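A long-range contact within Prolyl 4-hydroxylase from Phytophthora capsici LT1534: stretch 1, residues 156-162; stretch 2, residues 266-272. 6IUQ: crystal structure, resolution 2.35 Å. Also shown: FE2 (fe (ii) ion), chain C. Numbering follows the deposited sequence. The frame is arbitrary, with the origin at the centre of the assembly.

Stretch 1 156-162: HYDNPGA
Stretch 2 266-272: VQRLLSR

One arginine side chain does two unlike jobs in this contact: the aliphatic part of Arg-268 lies on the face of Tyr-157, and its guanidinium reaches past the ring to the backbone of Asn-159. CG of Arg-268 sits 3.6 Å from the centroid of the Tyr-157 ring and 4° off the ring normal, a nearly ideal CH-pi placement; the closest atom pair, CG of Tyr-157 to CG of Arg-268, is 3.7 Å apart.

The backbones themselves stay apart. Their nearest CA atoms, those of Pro-160 and Arg-268, are 7.0 Å from each other, so side chains bridge the gap and no strand pairing is involved. Stretch 1 has no regular helix or strand. It enters extended, with phi/psi of -161/168 at His-156 and -104/140 at Tyr-157, turns at Asp-158 (-62/-30), and runs through Asn-159 (-116/99) and Pro-160 (-79/-9) to Gly-161 at 127/-156. Stretch 2 enters within a 3-10 segment that covers Val-266 (-65/-19) and Gln-267 (-59/-25), then passes through Arg-268 (-60/-23) and Leu-269 (-81/-5), with Leu-269 N bonded to Val-266 O at 3.0 Å and Leu-270 N to Gln-267 O at 2.8 Å. Leu-270 (-128/-12) occupies the N-cap position, right before a helix that includes Ser-271 (-66/-36) and Arg-272.

Tyr-157 points toward stretch 2 in an m rotamer, with chi2 at 79°. Its edge is used as well. The phenol OH donates to OE1 of Gln-267 at 2.7 Å, near the ring plane, leaving the face free for the arginine. Gln-267 starts sideways, but chi1 p, chi2 t and chi3 of -114° bring its amide oxygen to the hydroxyl. Also at the ring edge, OG of Ser-271, a p rotamer, lies 3.5 Å from CE1 of Tyr-157. This is packing, and the serine hydroxyl finds its hydrogen bond elsewhere in the structure.

Arg-268 points toward stretch 1 with chi angles m, t, m and 178°. The t at chi2 extends the chain across the ring, and the m at chi3 turns its end. NH1 then donates to Asn-159 O at 2.8 Å with an N-H...acceptor angle of 156°, the acceptor lying near the guanidinium plane where the N-H bonds point. Pro-160 O lies over one guanidinium face.

Gly-161 N comes within 3.3 Å of Arg-268 NH1, but both are donors and do not bond. The glycine N-H instead makes a weak bond to OD1 of Asn-159, a t rotamer, at 3.1 Å and 132°. Glycine is required here by the backbone alone: a CB would jam against the carbonyl O of Pro-160.

Just before and after the tyrosine stand two metal ligands: NE2 of His-156 and OD1 of Asp-158 each bind FE of FE2 at 2.4 Å. His-156 points away from stretch 2; Asp-158 is out of its reach. The whole contact buries 303 Å², concentrated on Tyr-157 and Arg-268.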

ATOM      1  N   HIS A 156       6.051  -0.675  -7.356  1.00 15.68           N
ATOM      2  CA  HIS A 156       5.980  -2.046  -6.878  1.00 15.42           C
ATOM      3  C   HIS A 156       4.577  -2.439  -6.466  1.00 15.17           C
ATOM      4  O   HIS A 156       3.710  -1.581  -6.303  1.00 16.31           O
ATOM      5  CB  HIS A 156       6.923  -2.255  -5.653  1.00 12.62           C
ATOM      6  CG  HIS A 156       6.596  -1.374  -4.472  1.00 17.85           C
ATOM      7  ND1 HIS A 156       6.580  -0.005  -4.559  1.00 23.97           N
ATOM      8  CD2 HIS A 156       6.199  -1.668  -3.213  1.00 21.72           C
ATOM      9  CE1 HIS A 156       6.273   0.513  -3.388  1.00 14.56           C
ATOM     10  NE2 HIS A 156       6.023  -0.479  -2.553  1.00 26.50           N
ATOM     11  N   TYR A 157       4.384  -3.740  -6.264  1.00 14.27           N
ATOM     12  CA  TYR A 157       3.224  -4.286  -5.552  1.00 14.11           C
ATOM     13  C   TYR A 157       3.683  -4.700  -4.148  1.00 16.04           C
ATOM     14  O   TYR A 157       4.784  -5.218  -3.997  1.00 15.77           O
ATOM     15  CB  TYR A 157       2.636  -5.478  -6.319  1.00 13.55           C
ATOM     16  CG  TYR A 157       2.040  -5.129  -7.676  1.00 15.76           C
ATOM     17  CD1 TYR A 157       2.849  -4.935  -8.795  1.00 12.88           C
ATOM     18  CD2 TYR A 157       0.665  -5.010  -7.835  1.00 13.71           C
ATOM     19  CE1 TYR A 157       2.289  -4.624 -10.038  1.00 16.96           C
ATOM     20  CE2 TYR A 157       0.106  -4.704  -9.066  1.00 15.66           C
ATOM     21  CZ  TYR A 157       0.919  -4.498 -10.157  1.00 17.99           C
ATOM     22  OH  TYR A 157       0.355  -4.193 -11.373  1.00 15.86           O
ATOM     23  N   ASP A 158       2.861  -4.452  -3.128  1.00 18.22           N
ATOM     24  CA  ASP A 158       3.191  -4.836  -1.748  1.00 19.11           C
ATOM     25  C   ASP A 158       3.343  -6.346  -1.584  1.00 14.78           C
ATOM     26  O   ASP A 158       4.118  -6.809  -0.748  1.00 14.55           O
ATOM     27  CB  ASP A 158       2.144  -4.294  -0.779  1.00 18.08           C
ATOM     28  CG  ASP A 158       2.469  -2.926  -0.381  1.00 14.50           C
ATOM     29  OD1 ASP A 158       3.491  -2.440  -0.887  1.00 22.28           O
ATOM     30  OD2 ASP A 158       1.783  -2.330   0.446  1.00 13.55           O
ATOM     31  N   ASN A 159       2.607  -7.100  -2.397  1.00 15.23           N
ATOM     32  CA  ASN A 159       2.815  -8.527  -2.576  1.00 16.30           C
ATOM     33  C   ASN A 159       3.218  -8.755  -4.026  1.00 17.97           C
ATOM     34  O   ASN A 159       2.361  -8.797  -4.903  1.00 18.41           O
ATOM     35  CB  ASN A 159       1.540  -9.308  -2.216  1.00 17.57           C
ATOM     36  CG  ASN A 159       1.731 -10.820  -2.211  1.00 20.68           C
ATOM     37  OD1 ASN A 159       2.637 -11.363  -2.856  1.00 16.20           O
ATOM     38  ND2 ASN A 159       0.837 -11.516  -1.505  1.00 20.96           N
ATOM     39  N   PRO A 160       4.529  -8.897  -4.279  1.00 21.15           N
ATOM     40  CA  PRO A 160       5.068  -9.125  -5.638  1.00 18.93           C
ATOM     41  C   PRO A 160       4.948 -10.568  -6.126  1.00 21.97           C
ATOM     42  O   PRO A 160       5.185 -10.856  -7.290  1.00 30.27           O
ATOM     43  CB  PRO A 160       6.544  -8.728  -5.511  1.00 20.99           C
ATOM     44  CG  PRO A 160       6.864  -8.824  -4.034  1.00 18.34           C
ATOM     45  CD  PRO A 160       5.583  -8.679  -3.265  1.00 18.10           C
ATOM     46  N   GLY A 161       4.555 -11.445  -5.239  1.00 26.66           N
ATOM     47  CA  GLY A 161       4.334 -12.828  -5.510  1.00 17.78           C
ATOM     48  C   GLY A 161       5.086 -13.683  -4.553  1.00 24.71           C
ATOM     49  O   GLY A 161       5.372 -13.308  -3.465  1.00 23.11           O
ATOM     50  N   ALA A 162       5.348 -14.886  -5.008  1.00 30.00           N
ATOM     51  CA  ALA A 162       6.193 -15.899  -4.367  1.00 30.00           C
ATOM     52  C   ALA A 162       5.622 -16.425  -3.155  1.00 30.00           C
ATOM     53  O   ALA A 162       4.607 -17.056  -3.228  1.00 30.00           O
ATOM     54  CB  ALA A 162       7.577 -15.390  -4.090  1.00 30.00           C
ATOM     55  N   VAL A 266      -2.376 -11.231 -11.807  1.00 18.43           N
ATOM     56  CA  VAL A 266      -1.582 -11.643 -12.955  1.00 22.72           C
ATOM     57  C   VAL A 266      -0.973 -10.405 -13.634  1.00 24.43           C
ATOM     58  O   VAL A 266       0.036 -10.497 -14.341  1.00 24.68           O
ATOM     59  CB  VAL A 266      -2.428 -12.494 -13.965  1.00 32.38           C
ATOM     60  CG1 VAL A 266      -3.361 -11.620 -14.801  1.00 29.78           C
ATOM     61  CG2 VAL A 266      -1.518 -13.325 -14.870  1.00 29.28           C
ATOM     62  N   GLN A 267      -1.547  -9.237 -13.363  1.00 18.66           N
ATOM     63  CA  GLN A 267      -1.027  -7.994 -13.924  1.00 21.73           C
ATOM     64  C   GLN A 267       0.427  -7.727 -13.535  1.00 20.94           C
ATOM     65  O   GLN A 267       1.132  -7.009 -14.244  1.00 19.08           O
ATOM     66  CB  GLN A 267      -1.894  -6.803 -13.494  1.00 19.69           C
ATOM     67  CG  GLN A 267      -1.773  -6.395 -12.023  1.00 13.36           C
ATOM     68  CD  GLN A 267      -2.737  -5.261 -11.676  1.00 21.89           C
ATOM     69  OE1 GLN A 267      -2.310  -4.136 -11.363  1.00 19.50           O
ATOM     70  NE2 GLN A 267      -4.048  -5.544 -11.753  1.00 15.26           N
ATOM     71  N   ARG A 268       0.864  -8.297 -12.412  1.00 16.19           N
ATOM     72  CA  ARG A 268       2.238  -8.136 -11.924  1.00 22.58           C
ATOM     73  C   ARG A 268       3.285  -8.659 -12.926  1.00 24.56           C
ATOM     74  O   ARG A 268       4.454  -8.238 -12.910  1.00 21.84           O
ATOM     75  CB  ARG A 268       2.398  -8.842 -10.565  1.00 15.25           C
ATOM     76  CG  ARG A 268       1.422  -8.327  -9.509  1.00 14.68           C
ATOM     77  CD  ARG A 268       1.478  -9.105  -8.206  1.00 13.82           C
ATOM     78  NE  ARG A 268       1.008 -10.467  -8.373  1.00 16.94           N
ATOM     79  CZ  ARG A 268       0.981 -11.376  -7.399  1.00 20.25           C
ATOM     80  NH1 ARG A 268       1.401 -11.079  -6.174  1.00 17.68           N
ATOM     81  NH2 ARG A 268       0.544 -12.591  -7.658  1.00 19.14           N
ATOM     82  N   LEU A 269       2.854  -9.568 -13.796  1.00 22.79           N
ATOM     83  CA  LEU A 269       3.708 -10.104 -14.842  1.00 22.33           C
ATOM     84  C   LEU A 269       3.782  -9.168 -16.027  1.00 26.10           C
ATOM     85  O   LEU A 269       4.514  -9.439 -16.967  1.00 25.02           O
ATOM     86  CB  LEU A 269       3.194 -11.465 -15.317  1.00 26.13           C
ATOM     87  CG  LEU A 269       2.893 -12.485 -14.212  1.00 27.66           C
ATOM     88  CD1 LEU A 269       2.134 -13.667 -14.773  1.00 31.24           C
ATOM     89  CD2 LEU A 269       4.179 -12.937 -13.531  1.00 28.10           C
ATOM     90  N   LEU A 270       3.015  -8.081 -15.996  1.00 20.32           N
ATOM     91  CA  LEU A 270       2.891  -7.230 -17.170  1.00 21.37           C
ATOM     92  C   LEU A 270       3.174  -5.788 -16.857  1.00 20.32           C
ATOM     93  O   LEU A 270       3.342  -4.981 -17.773  1.00 20.12           O
ATOM     94  CB  LEU A 270       1.494  -7.334 -17.767  1.00 20.05           C
ATOM     95  CG  LEU A 270       0.946  -8.730 -18.039  1.00 23.31           C
ATOM     96  CD1 LEU A 270      -0.536  -8.616 -18.353  1.00 22.22           C
ATOM     97  CD2 LEU A 270       1.685  -9.379 -19.178  1.00 21.78           C
ATOM     98  N   SER A 271       3.234  -5.464 -15.567  1.00 17.65           N
ATOM     99  CA  SER A 271       3.258  -4.062 -15.136  1.00 22.64           C
ATOM    100  C   SER A 271       4.523  -3.322 -15.553  1.00 17.88           C
ATOM    101  O   SER A 271       4.465  -2.136 -15.876  1.00 20.76           O
ATOM    102  CB  SER A 271       3.089  -3.959 -13.613  1.00 18.33           C
ATOM    103  OG  SER A 271       4.202  -4.533 -12.942  1.00 23.78           O
ATOM    104  N   ARG A 272       5.666  -4.003 -15.542  1.00 19.11           N
ATOM    105  CA  ARG A 272       6.907  -3.307 -15.873  1.00 22.30           C
ATOM    106  C   ARG A 272       6.896  -2.926 -17.348  1.00 18.13           C
ATOM    107  O   ARG A 272       7.350  -1.843 -17.714  1.00 22.04           O
ATOM    108  CB  ARG A 272       8.136  -4.155 -15.533  1.00 21.43           C
ATOM    109  CG  ARG A 272       9.453  -3.398 -15.693  1.00 24.93           C
ATOM    110  CD  ARG A 272      10.633  -4.229 -15.224  1.00 27.26           C
ATOM    111  NE  ARG A 272      10.555  -4.564 -13.801  1.00 24.11           N
ATOM    112  CZ  ARG A 272      11.062  -3.821 -12.823  1.00 28.48           C
ATOM    113  NH1 ARG A 272      11.688  -2.671 -13.097  1.00 24.49           N
ATOM    114  NH2 ARG A 272      10.936  -4.226 -11.564  1.00 24.95           N
TER
HETATM  115 FE   FE2 C 401       4.466  -0.229  -0.816  1.00 20.00          FE